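Local coordinates for protein GlcNAc Inducible Gene 2, GIG2 (Candida albicans, PDB 6AKZ) that binds an iron(III) ion through two histidines and an aspartate in a cupin-type fold and is probably an oxygenase of the DUF1479 family, at residues Leu43-Ile46 and Asn47-Phe50; Ile204-Ser207 and Glu208-Ser212; Phe224-Asp227 and Glu228-Tyr231; His330-Gln333 and Gly334-Ser337. One frame throughout, in Å; residues are numbered along the deposited sequence.

Interaction 1. Residues Leu43-Ile46 and Asn47-Phe50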
loop_
_atom_site.group_PDB
_atom_site.type_symbol
_atom_site.label_atom_id
_atom_site.label_comp_id
_atom_site.label_asym_id
_atom_site.label_seq_id
_atom_site.Cartn_x
_atom_site.Cartn_y
_atom_site.Cartn_z
ATOM N N LEU A 43 -10.492 -21.236 7.950
ATOM C CA LEU A 43 -10.781 -20.944 9.311
ATOM C C LEU A 43 -10.003 -21.776 10.293
ATOM O O LEU A 43 -9.531 -21.229 11.304
ATOM C CB LEU A 43 -12.285 -21.042 9.571
ATOM C CG LEU A 43 -13.222 -20.039 8.932
ATOM C CD1 LEU A 43 -14.621 -20.248 9.492
ATOM C CD2 LEU A 43 -12.834 -18.565 9.079
ATOM N N VAL A 44 -9.747 -23.034 9.955
ATOM C CA VAL A 44 -8.994 -23.898 10.813
ATOM C C VAL A 44 -7.556 -23.345 10.885
ATOM O O VAL A 44 -7.071 -23.126 11.959
ATOM C CB VAL A 44 -9.025 -25.354 10.314
ATOM C CG1 VAL A 44 -7.989 -26.203 11.049
ATOM C CG2 VAL A 44 -10.456 -25.909 10.444
ATOM N N GLU A 45 -6.980 -23.000 9.726
ATOM C CA GLU A 45 -5.602 -22.436 9.639
ATOM C C GLU A 45 -5.519 -21.081 10.337
ATOM O O GLU A 45 -4.484 -20.805 11.005
ATOM C CB GLU A 45 -5.079 -22.276 8.211
ATOM C CG GLU A 45 -4.820 -23.610 7.515
ATOM C CD GLU A 45 -4.030 -24.578 8.388
ATOM O OE1 GLU A 45 -2.850 -24.249 8.686
ATOM O OE2 GLU A 45 -4.612 -25.595 8.860
ATOM N N ILE A 46 -6.533 -20.243 10.137
ATOM C CA ILE A 46 -6.569 -18.945 10.799
ATOM C C ILE A 46 -6.480 -19.128 12.337
ATOM O O ILE A 46 -5.660 -18.464 13.015
ATOM C CB ILE A 46 -7.757 -18.099 10.374
ATOM C CG1 ILE A 46 -7.455 -17.462 9.010
ATOM C CG2 ILE A 46 -8.140 -17.068 11.384
ATOM C CD1 ILE A 46 -8.582 -16.558 8.459
ATOM N N ASN A 47 -7.263 -20.052 12.888
ATOM C CA ASN A 47 -7.276 -20.178 14.348
ATOM C C ASN A 47 -5.928 -20.639 14.891
ATOM O O ASN A 47 -5.441 -20.106 15.904
ATOM C CB ASN A 47 -8.415 -21.071 14.808
ATOM C CG ASN A 47 -8.715 -20.870 16.282
ATOM O OD1 ASN A 47 -8.597 -19.752 16.814
ATOM N ND2 ASN A 47 -9.027 -21.948 16.968
ATOM N N LYS A 48 -5.277 -21.538 14.183
ATOM C CA LYS A 48 -3.958 -21.960 14.549
ATOM C C LYS A 48 -2.914 -20.831 14.421
ATOM O O LYS A 48 -2.193 -20.549 15.387
ATOM C CB LYS A 48 -3.465 -23.137 13.730
ATOM C CG LYS A 48 -4.128 -24.468 14.010
ATOM C CD LYS A 48 -3.795 -25.538 12.951
ATOM C CE LYS A 48 -2.341 -25.561 12.485
ATOM N NZ LYS A 48 -1.371 -25.879 13.585
ATOM N N GLU A 49 -2.893 -20.139 13.273
ATOM C CA GLU A 49 -1.756 -19.255 12.972
ATOM C C GLU A 49 -1.985 -17.947 13.729
ATOM O O GLU A 49 -1.012 -17.368 14.230
ATOM C CB GLU A 49 -1.638 -18.976 11.491
ATOM C CG GLU A 49 -0.536 -17.956 11.150
ATOM C CD GLU A 49 -0.147 -17.846 9.680
ATOM O OE1 GLU A 49 0.325 -18.869 9.126
ATOM O OE2 GLU A 49 -0.254 -16.730 9.069
ATOM N N PHE A 50 -3.227 -17.483 13.841
ATOM C CA PHE A 50 -3.470 -16.148 14.464
ATOM C C PHE A 50 -3.341 -16.268 15.979
ATOM O O PHE A 50 -2.916 -15.314 16.621
ATOM C CB PHE A 50 -4.761 -15.424 14.093
ATOM C CG PHE A 50 -4.878 -15.007 12.643
ATOM C CD1 PHE A 50 -3.896 -15.313 11.675
ATOM C CD2 PHE A 50 -5.993 -14.284 12.253
ATOM C CE1 PHE A 50 -4.058 -14.941 10.348
ATOM C CE2 PHE A 50 -6.121 -13.857 10.937
ATOM C CZ PHE A 50 -5.157 -14.222 9.979
#
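Ile46 and Phe50 sit one turn apart on the long helix 32-56, an i to i+4 pair whose side chains lie alongside each other and point the same way, into the protein. The branch that does the touching is Ile46 CG2. It stands over one face of the Phe50 ring, 4.0 Å from the ring centroid and 25° off the ring normal, a CH-pi contact displaced toward the rim, so that CD2 of Phe50 is the ring atom nearest to Ile46 CG2 at 3.6 Å. Two torsions make this possible: Ile46 carries CG2 anti to its own backbone N, while Phe50 keeps CG anti to its carbonyl carbon (chi1 -65°), which swings the ring back along the helix to meet the methyl. Helix 278-287 covers this side, with Tyr284 against Leu43 and Ile46 and Leu280 against Phe50.

Another flank of the helix is polar. Glu45 and Lys48 run side by side, but both chains bend, and the acid and amine do not meet: Glu45 OE1 remains 5.4 Å from Lys48 NZ, so any attraction between them is probably modest. Their contact is instead between Glu45 OE1 and Lys48 CE. Glu49 extends its carboxylate away from the turn, where OE2 is hydrogen-bonded to Ser277 OG.

Beneath these side chains run successive i+4 backbone bonds, from Asn47 N to Leu43 O through to Phe50 N. The last of them, Phe50 N to Ile46 O, measures 2.8 Å, and Phe50 CB rests 3.3 Å from that same oxygen, Ile46 O.

Interaction 2. Residues Ile204-Ser207 and Glu208-Ser212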
loop_
_atom_site.group_PDB
_atom_site.type_symbol
_atom_site.label_atom_id
_atom_site.label_comp_id
_atom_site.label_asym_id
_atom_site.label_seq_id
_atom_site.Cartn_x
_atom_site.Cartn_y
_atom_site.Cartn_z
ATOM N N ILE A 204 -12.802 -5.816 -12.953
ATOM C CA ILE A 204 -12.425 -7.048 -13.604
ATOM C C ILE A 204 -10.977 -7.504 -13.368
ATOM O O ILE A 204 -10.747 -8.630 -12.951
ATOM C CB ILE A 204 -12.653 -6.991 -15.133
ATOM C CG1 ILE A 204 -14.143 -6.787 -15.456
ATOM C CG2 ILE A 204 -12.124 -8.268 -15.806
ATOM C CD1 ILE A 204 -15.080 -7.767 -14.834
ATOM N N MET A 205 -10.020 -6.634 -13.684
ATOM C CA MET A 205 -8.614 -6.996 -13.579
ATOM C C MET A 205 -8.219 -7.105 -12.096
ATOM O O MET A 205 -7.541 -8.055 -11.754
ATOM C CB MET A 205 -7.728 -5.992 -14.320
ATOM C CG MET A 205 -7.931 -6.067 -15.828
ATOM S SD MET A 205 -7.683 -7.715 -16.511
ATOM C CE MET A 205 -6.046 -8.167 -15.984
ATOM N N TYR A 206 -8.760 -6.221 -11.252
ATOM C CA TYR A 206 -8.455 -6.290 -9.801
ATOM C C TYR A 206 -8.913 -7.605 -9.249
ATOM O O TYR A 206 -8.161 -8.312 -8.569
ATOM C CB TYR A 206 -9.039 -5.127 -9.044
ATOM C CG TYR A 206 -8.252 -4.622 -7.866
ATOM C CD1 TYR A 206 -7.318 -5.437 -7.189
ATOM C CD2 TYR A 206 -8.536 -3.374 -7.362
ATOM C CE1 TYR A 206 -6.656 -4.927 -6.069
ATOM C CE2 TYR A 206 -7.897 -2.881 -6.213
ATOM C CZ TYR A 206 -6.979 -3.677 -5.585
ATOM O OH TYR A 206 -6.311 -3.213 -4.452
ATOM N N SER A 207 -10.160 -8.017 -9.544
ATOM C CA SER A 207 -10.612 -9.299 -9.076
ATOM C C SER A 207 -9.903 -10.510 -9.599
ATOM O O SER A 207 -9.759 -11.533 -8.848
ATOM C CB SER A 207 -12.172 -9.405 -9.325
ATOM O OG SER A 207 -12.423 -9.673 -10.692
ATOM N N GLU A 208 -9.320 -10.434 -10.796
ATOM C CA GLU A 208 -8.531 -11.519 -11.301
ATOM C C GLU A 208 -7.266 -11.771 -10.503
ATOM O O GLU A 208 -6.770 -12.882 -10.551
ATOM C CB GLU A 208 -8.056 -11.351 -12.767
ATOM C CG GLU A 208 -9.081 -11.634 -13.818
ATOM C CD GLU A 208 -9.443 -13.113 -13.932
ATOM O OE1 GLU A 208 -8.642 -14.021 -14.387
ATOM O OE2 GLU A 208 -10.569 -13.335 -13.545
ATOM N N VAL A 209 -6.720 -10.749 -9.856
ATOM C CA VAL A 209 -5.607 -10.922 -8.868
ATOM C C VAL A 209 -5.902 -12.057 -7.872
ATOM O O VAL A 209 -5.003 -12.778 -7.440
ATOM C CB VAL A 209 -5.328 -9.586 -8.138
ATOM C CG1 VAL A 209 -4.278 -9.747 -7.018
ATOM C CG2 VAL A 209 -4.917 -8.524 -9.135
ATOM N N TYR A 210 -7.181 -12.170 -7.455
ATOM C CA TYR A 210 -7.643 -13.097 -6.424
ATOM C C TYR A 210 -8.344 -14.362 -6.999
ATOM O O TYR A 210 -8.931 -15.140 -6.251
ATOM C CB TYR A 210 -8.573 -12.343 -5.465
ATOM C CG TYR A 210 -7.931 -11.075 -4.927
ATOM C CD1 TYR A 210 -6.930 -11.134 -3.965
ATOM C CD2 TYR A 210 -8.260 -9.812 -5.411
ATOM C CE1 TYR A 210 -6.361 -10.004 -3.509
ATOM C CE2 TYR A 210 -7.706 -8.693 -4.903
ATOM C CZ TYR A 210 -6.732 -8.801 -3.975
ATOM O OH TYR A 210 -6.125 -7.683 -3.551
ATOM N N LYS A 211 -8.144 -14.661 -8.271
ATOM C CA LYS A 211 -8.748 -15.823 -8.895
ATOM C C LYS A 211 -8.565 -17.135 -8.119
ATOM O O LYS A 211 -9.508 -17.868 -7.973
ATOM C CB LYS A 211 -8.139 -15.995 -10.275
ATOM C CG LYS A 211 -8.822 -17.061 -11.128
ATOM C CD LYS A 211 -8.572 -16.718 -12.599
ATOM C CE LYS A 211 -9.442 -17.502 -13.547
ATOM N NZ LYS A 211 -8.902 -18.895 -13.618
ATOM N N SER A 212 -7.359 -17.412 -7.626
ATOM C CA SER A 212 -7.052 -18.660 -6.895
ATOM C C SER A 212 -7.950 -18.801 -5.673
ATOM O O SER A 212 -8.424 -19.882 -5.388
ATOM C CB SER A 212 -5.590 -18.699 -6.446
ATOM O OG SER A 212 -4.712 -18.960 -7.537
#
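Glu208 N reaches back to Ile204 O over 3.2 Å, the one full i+4 bond in the short helix 204-208. Beyond it the helix unwinds. Val209 N makes only weak bonds, to Met205 O and Tyr206 O, and Tyr210 N turns to Ser207 O at 3.0 Å, from above the carbonyl plane, 55° out of it. A type I turn from Glu208 to Lys211 then redirects the chain, with Lys211 N bonded to Glu208 O.

Across this bend two tyrosines run side by side in the same direction. Tyr206 CD1 is 4.0 Å from Tyr210 CE2, and farther out Tyr206 CE1 approaches Tyr210 OH at 3.8 Å. The Tyr210 ring also passes obliquely by the backbone, its CD2 3.5 Å from Tyr206 O. Val209 lays CG1 over the centre of the Tyr210 ring, 3.9 Å above its plane; with CG1 anti to the backbone N (chi1 175°), the other methyl, CG2, is left beside Tyr206 O. The two phenols part at their ends: Tyr206 OH is hydrogen-bonded to Ser195 O and Tyr210 OH to Asp352 OD2. Trp221 meets the Tyr210 ring as well, its indole NE1 donating to Val209 O.

The whole is two short helices, 204-208 and 211-214, joined by a type I turn whose Tyr210 is the N-cap of the second. It lies near the iron site of the cupin fold but not at the metal: the Tyr206 side chain is about 8 Å from that of the iron ligand Asp194 and about 12 Å from the iron.

Interaction 3. Residues Phe224-Asp227 and Glu228-Tyr231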
loop_
_atom_site.group_PDB
_atom_site.type_symbol
_atom_site.label_atom_id
_atom_site.label_comp_id
_atom_site.label_asym_id
_atom_site.label_seq_id
_atom_site.Cartn_x
_atom_site.Cartn_y
_atom_site.Cartn_z
ATOM N N PHE A 224 2.505 -11.638 -4.749
ATOM C CA PHE A 224 3.649 -10.969 -5.338
ATOM C C PHE A 224 3.668 -10.995 -6.831
ATOM O O PHE A 224 4.562 -10.386 -7.399
ATOM C CB PHE A 224 4.945 -11.435 -4.711
ATOM C CG PHE A 224 4.991 -11.116 -3.274
ATOM C CD1 PHE A 224 5.459 -9.872 -2.834
ATOM C CD2 PHE A 224 4.429 -11.986 -2.334
ATOM C CE1 PHE A 224 5.436 -9.539 -1.494
ATOM C CE2 PHE A 224 4.412 -11.652 -0.990
ATOM C CZ PHE A 224 4.880 -10.402 -0.581
ATOM N N LYS A 225 2.695 -11.679 -7.442
ATOM C CA LYS A 225 2.606 -11.749 -8.885
ATOM C C LYS A 225 1.731 -10.583 -9.405
ATOM O O LYS A 225 0.564 -10.467 -9.010
ATOM C CB LYS A 225 1.972 -13.067 -9.272
ATOM C CG LYS A 225 1.796 -13.224 -10.750
ATOM C CD LYS A 225 1.389 -14.673 -11.084
ATOM C CE LYS A 225 1.089 -14.802 -12.595
ATOM N NZ LYS A 225 0.949 -16.278 -12.826
ATOM N N LEU A 226 2.271 -9.786 -10.312
ATOM C CA LEU A 226 1.669 -8.570 -10.681
ATOM C C LEU A 226 1.055 -8.485 -12.081
ATOM O O LEU A 226 0.609 -7.442 -12.506
ATOM C CB LEU A 226 2.657 -7.463 -10.402
ATOM C CG LEU A 226 3.055 -7.238 -8.973
ATOM C CD1 LEU A 226 3.980 -6.033 -8.883
ATOM C CD2 LEU A 226 1.906 -7.089 -7.979
ATOM N N ASP A 227 1.022 -9.590 -12.787
ATOM C CA ASP A 227 0.500 -9.577 -14.163
ATOM C C ASP A 227 -0.864 -8.940 -14.314
ATOM O O ASP A 227 -1.061 -8.110 -15.211
ATOM C CB ASP A 227 0.454 -11.006 -14.723
ATOM C CG ASP A 227 1.808 -11.679 -14.803
ATOM O OD1 ASP A 227 2.545 -11.792 -13.796
ATOM O OD2 ASP A 227 2.144 -12.185 -15.912
ATOM N N GLU A 228 -1.808 -9.297 -13.460
ATOM C CA GLU A 228 -3.160 -8.785 -13.540
ATOM C C GLU A 228 -3.249 -7.448 -12.786
ATOM O O GLU A 228 -3.896 -6.512 -13.255
ATOM C CB GLU A 228 -4.180 -9.773 -12.934
ATOM C CG GLU A 228 -4.310 -11.057 -13.714
ATOM C CD GLU A 228 -3.204 -12.023 -13.424
ATOM O OE1 GLU A 228 -2.594 -11.963 -12.331
ATOM O OE2 GLU A 228 -2.961 -12.890 -14.270
ATOM N N ARG A 229 -2.593 -7.354 -11.619
ATOM C CA ARG A 229 -2.707 -6.115 -10.826
ATOM C C ARG A 229 -2.239 -4.835 -11.490
ATOM O O ARG A 229 -2.727 -3.751 -11.178
ATOM C CB ARG A 229 -1.980 -6.316 -9.483
ATOM C CG ARG A 229 -2.647 -5.484 -8.402
ATOM C CD ARG A 229 -2.108 -5.867 -7.060
ATOM N NE ARG A 229 -2.855 -5.173 -6.024
ATOM C CZ ARG A 229 -3.168 -5.704 -4.836
ATOM N NH1 ARG A 229 -2.739 -6.945 -4.493
ATOM N NH2 ARG A 229 -3.867 -4.998 -3.986
ATOM N N THR A 230 -1.257 -4.998 -12.393
ATOM C CA THR A 230 -0.743 -3.947 -13.312
ATOM C C THR A 230 -1.881 -3.194 -14.023
ATOM O O THR A 230 -1.766 -2.000 -14.293
ATOM C CB THR A 230 0.345 -4.584 -14.242
ATOM O OG1 THR A 230 1.517 -4.905 -13.441
ATOM C CG2 THR A 230 0.825 -3.633 -15.339
ATOM N N TYR A 231 -2.982 -3.877 -14.284
ATOM C CA TYR A 231 -4.069 -3.325 -15.037
ATOM C C TYR A 231 -5.348 -3.113 -14.197
ATOM O O TYR A 231 -6.408 -2.893 -14.733
ATOM C CB TYR A 231 -4.379 -4.264 -16.204
ATOM C CG TYR A 231 -3.203 -4.416 -17.116
ATOM C CD1 TYR A 231 -2.947 -3.465 -18.116
ATOM C CD2 TYR A 231 -2.316 -5.499 -16.985
ATOM C CE1 TYR A 231 -1.845 -3.578 -18.971
ATOM C CE2 TYR A 231 -1.207 -5.620 -17.850
ATOM C CZ TYR A 231 -0.996 -4.622 -18.846
ATOM O OH TYR A 231 0.111 -4.682 -19.713
HETATM O O HOH W 1 -1.658 -9.920 -10.486
#
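Leu226 O accepts two hydrogen bonds from one residue, Thr230, in a single helix-like turn within the long loop between helix 211-214 and strand 256-261 of the cupin fold. Thr230 OG1 donates at 2.9 Å and Thr230 N at 3.1 Å, and they come to Leu226 O from opposite faces of its carbonyl plane. The hydroxyl is placed by a first torsion of -69°, which keeps OG1 beside its own backbone N. A water spans the start of the turn: it donates to Lys225 O at 2.7 Å and to Glu228 OE1, and accepts from Arg229 N. The bend of the Glu228 chain at chi2 curls its carboxylate back to this water.

Charged ends look outward from the turn. Both carboxylate oxygens of Asp227, OD1 and OD2, accept backbone bonds, from Glu159 N and Asp160 N, and Arg229 stretches away to a salt bridge with Asp352.

Leu226 CD2 lies 4.2 Å from Arg229 CB, and both Leu226 and Thr230 rest on Ile166 of strand 166-167. Thr230 CG2 covers one face of the Tyr231 ring, 3.8 Å above its plane and toward the rim. At the edge of that ring and in its plane comes Asp227 O, 3.4 Å from Tyr231 CD2.

Interaction 4. Residues His330-Gln333 and Gly334-Ser337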
loop_
_atom_site.group_PDB
_atom_site.type_symbol
_atom_site.label_atom_id
_atom_site.label_comp_id
_atom_site.label_asym_id
_atom_site.label_seq_id
_atom_site.Cartn_x
_atom_site.Cartn_y
_atom_site.Cartn_z
ATOM N N HIS A 330 -12.686 -12.846 12.823
ATOM C CA HIS A 330 -11.633 -13.803 12.894
ATOM C C HIS A 330 -10.273 -13.148 12.680
ATOM O O HIS A 330 -9.285 -13.754 12.986
ATOM C CB HIS A 330 -11.779 -14.903 11.839
ATOM C CG HIS A 330 -13.029 -15.722 11.979
ATOM N ND1 HIS A 330 -14.252 -15.300 11.505
ATOM C CD2 HIS A 330 -13.232 -16.958 12.494
ATOM C CE1 HIS A 330 -15.162 -16.223 11.741
ATOM N NE2 HIS A 330 -14.579 -17.236 12.345
ATOM N N LEU A 331 -10.243 -11.952 12.118
ATOM C CA LEU A 331 -8.978 -11.244 11.951
ATOM C C LEU A 331 -8.418 -10.682 13.249
ATOM O O LEU A 331 -7.215 -10.497 13.361
ATOM C CB LEU A 331 -9.109 -10.119 10.897
ATOM C CG LEU A 331 -9.517 -10.530 9.489
ATOM C CD1 LEU A 331 -9.596 -9.253 8.663
ATOM C CD2 LEU A 331 -8.618 -11.593 8.834
ATOM N N HIS A 332 -9.274 -10.376 14.220
ATOM C CA HIS A 332 -8.853 -9.560 15.304
ATOM C C HIS A 332 -7.778 -10.187 16.186
ATOM O O HIS A 332 -6.902 -9.495 16.636
ATOM C CB HIS A 332 -10.044 -9.047 16.055
ATOM C CG HIS A 332 -10.888 -8.127 15.200
ATOM N ND1 HIS A 332 -11.719 -7.153 15.718
ATOM C CD2 HIS A 332 -11.003 -8.027 13.847
ATOM C CE1 HIS A 332 -12.320 -6.514 14.730
ATOM N NE2 HIS A 332 -11.894 -7.019 13.584
ATOM N N GLN A 333 -7.765 -11.501 16.289
ATOM C CA GLN A 333 -6.836 -12.202 17.131
ATOM C C GLN A 333 -5.382 -12.012 16.652
ATOM O O GLN A 333 -4.439 -12.100 17.419
ATOM C CB GLN A 333 -7.156 -13.680 17.021
ATOM C CG GLN A 333 -6.271 -14.533 17.886
ATOM C CD GLN A 333 -6.705 -15.986 17.948
ATOM O OE1 GLN A 333 -7.229 -16.571 16.987
ATOM N NE2 GLN A 333 -6.459 -16.572 19.079
ATOM N N GLY A 334 -5.262 -11.764 15.365
ATOM C CA GLY A 334 -3.992 -11.635 14.720
ATOM C C GLY A 334 -3.282 -10.302 14.732
ATOM O O GLY A 334 -2.162 -10.201 14.172
ATOM N N ILE A 335 -3.945 -9.255 15.243
ATOM C CA ILE A 335 -3.439 -7.921 15.209
ATOM C C ILE A 335 -2.420 -7.698 16.325
ATOM O O ILE A 335 -2.651 -8.027 17.500
ATOM C CB ILE A 335 -4.562 -6.886 15.304
ATOM C CG1 ILE A 335 -5.624 -7.104 14.201
ATOM C CG2 ILE A 335 -4.025 -5.505 15.140
ATOM C CD1 ILE A 335 -6.933 -6.427 14.536
ATOM N N ILE A 336 -1.260 -7.218 15.912
ATOM C CA ILE A 336 -0.184 -6.870 16.806
ATOM C C ILE A 336 0.413 -5.541 16.484
ATOM O O ILE A 336 0.390 -5.055 15.322
ATOM C CB ILE A 336 0.934 -7.950 16.786
ATOM C CG1 ILE A 336 1.411 -8.255 15.379
ATOM C CG2 ILE A 336 0.411 -9.198 17.449
ATOM C CD1 ILE A 336 2.716 -9.009 15.404
ATOM N N SER A 337 1.014 -4.932 17.504
ATOM C CA SER A 337 1.865 -3.756 17.243
ATOM C C SER A 337 3.085 -4.171 16.521
ATOM O O SER A 337 3.567 -5.300 16.720
ATOM C CB SER A 337 2.313 -3.085 18.542
ATOM O OG SER A 337 1.181 -2.557 19.164
HETATM O O HOH W 2 -2.857 -10.345 18.786
#
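Ile335 folds back over the turn that precedes it, and its CB already lies 3.7 Å from His332 O. Next along the chain, CG1 lies over both carbonyl oxygens of the turn, 3.6 Å from His332 O and 3.8 Å from Leu331 O. The tip, CD1, ends against His332, 3.8 Å from its CA and close to its CB, with the imidazole ring lying obliquely to the methyl. A first torsion of -55° sets CG1 anti to the carbonyl carbon and beside the backbone N, which turns this longer branch back toward 330-333 instead of onward along the strand. Leu191 and Arg273 pack on the same isoleucine from elsewhere in the fold.

The backbone beneath is a helical turn unwinding into strand 336-337, the edge strand of a small antiparallel sheet beside 272-274. Gly334 N bonds to Leu331 O, and Ile335 N to His332 O at 3.3 Å; the second is nearly straight at the hydrogen, 173°, yet its donor stands 57° out of the carbonyl plane. A water donates to both Gln333 O and Ile335 O, at 2.7 Å each. The His332 imidazole is fixed at its far nitrogen, NE2 being hydrogen-bonded to Leu324 O.

Chemically, then, an aliphatic chain lies along the very carbonyl that its own amide uses, so one His332 peptide serves both bond and packing, while one water, donating to Gln333 O and Ile335 O, bridges the turn to the start of the strand.

The four contacts form two touching pairs. Interactions 1 and 4 have centres 11 Å apart: Phe50 CD2 meets His330 O at 3.4 Å, and Leu43 packs on His330, joining helix 32-56 to the turn before strand 336-337. Interactions 2 and 3 lie closer, centres 9 Å apart, with Arg229 NH2 making a weak hydrogen bond to Tyr206 OH and Asp352 shared between Arg229 and Tyr210. Between the pairs the centres are 24 to 27 Å apart. Of the four, interaction 1 lies away from the iron site, while the side chains of Tyr206, Arg229 and Ile335 are about 12, 13 and 12 Å from the iron, which His192, Asp194 and His355 bind.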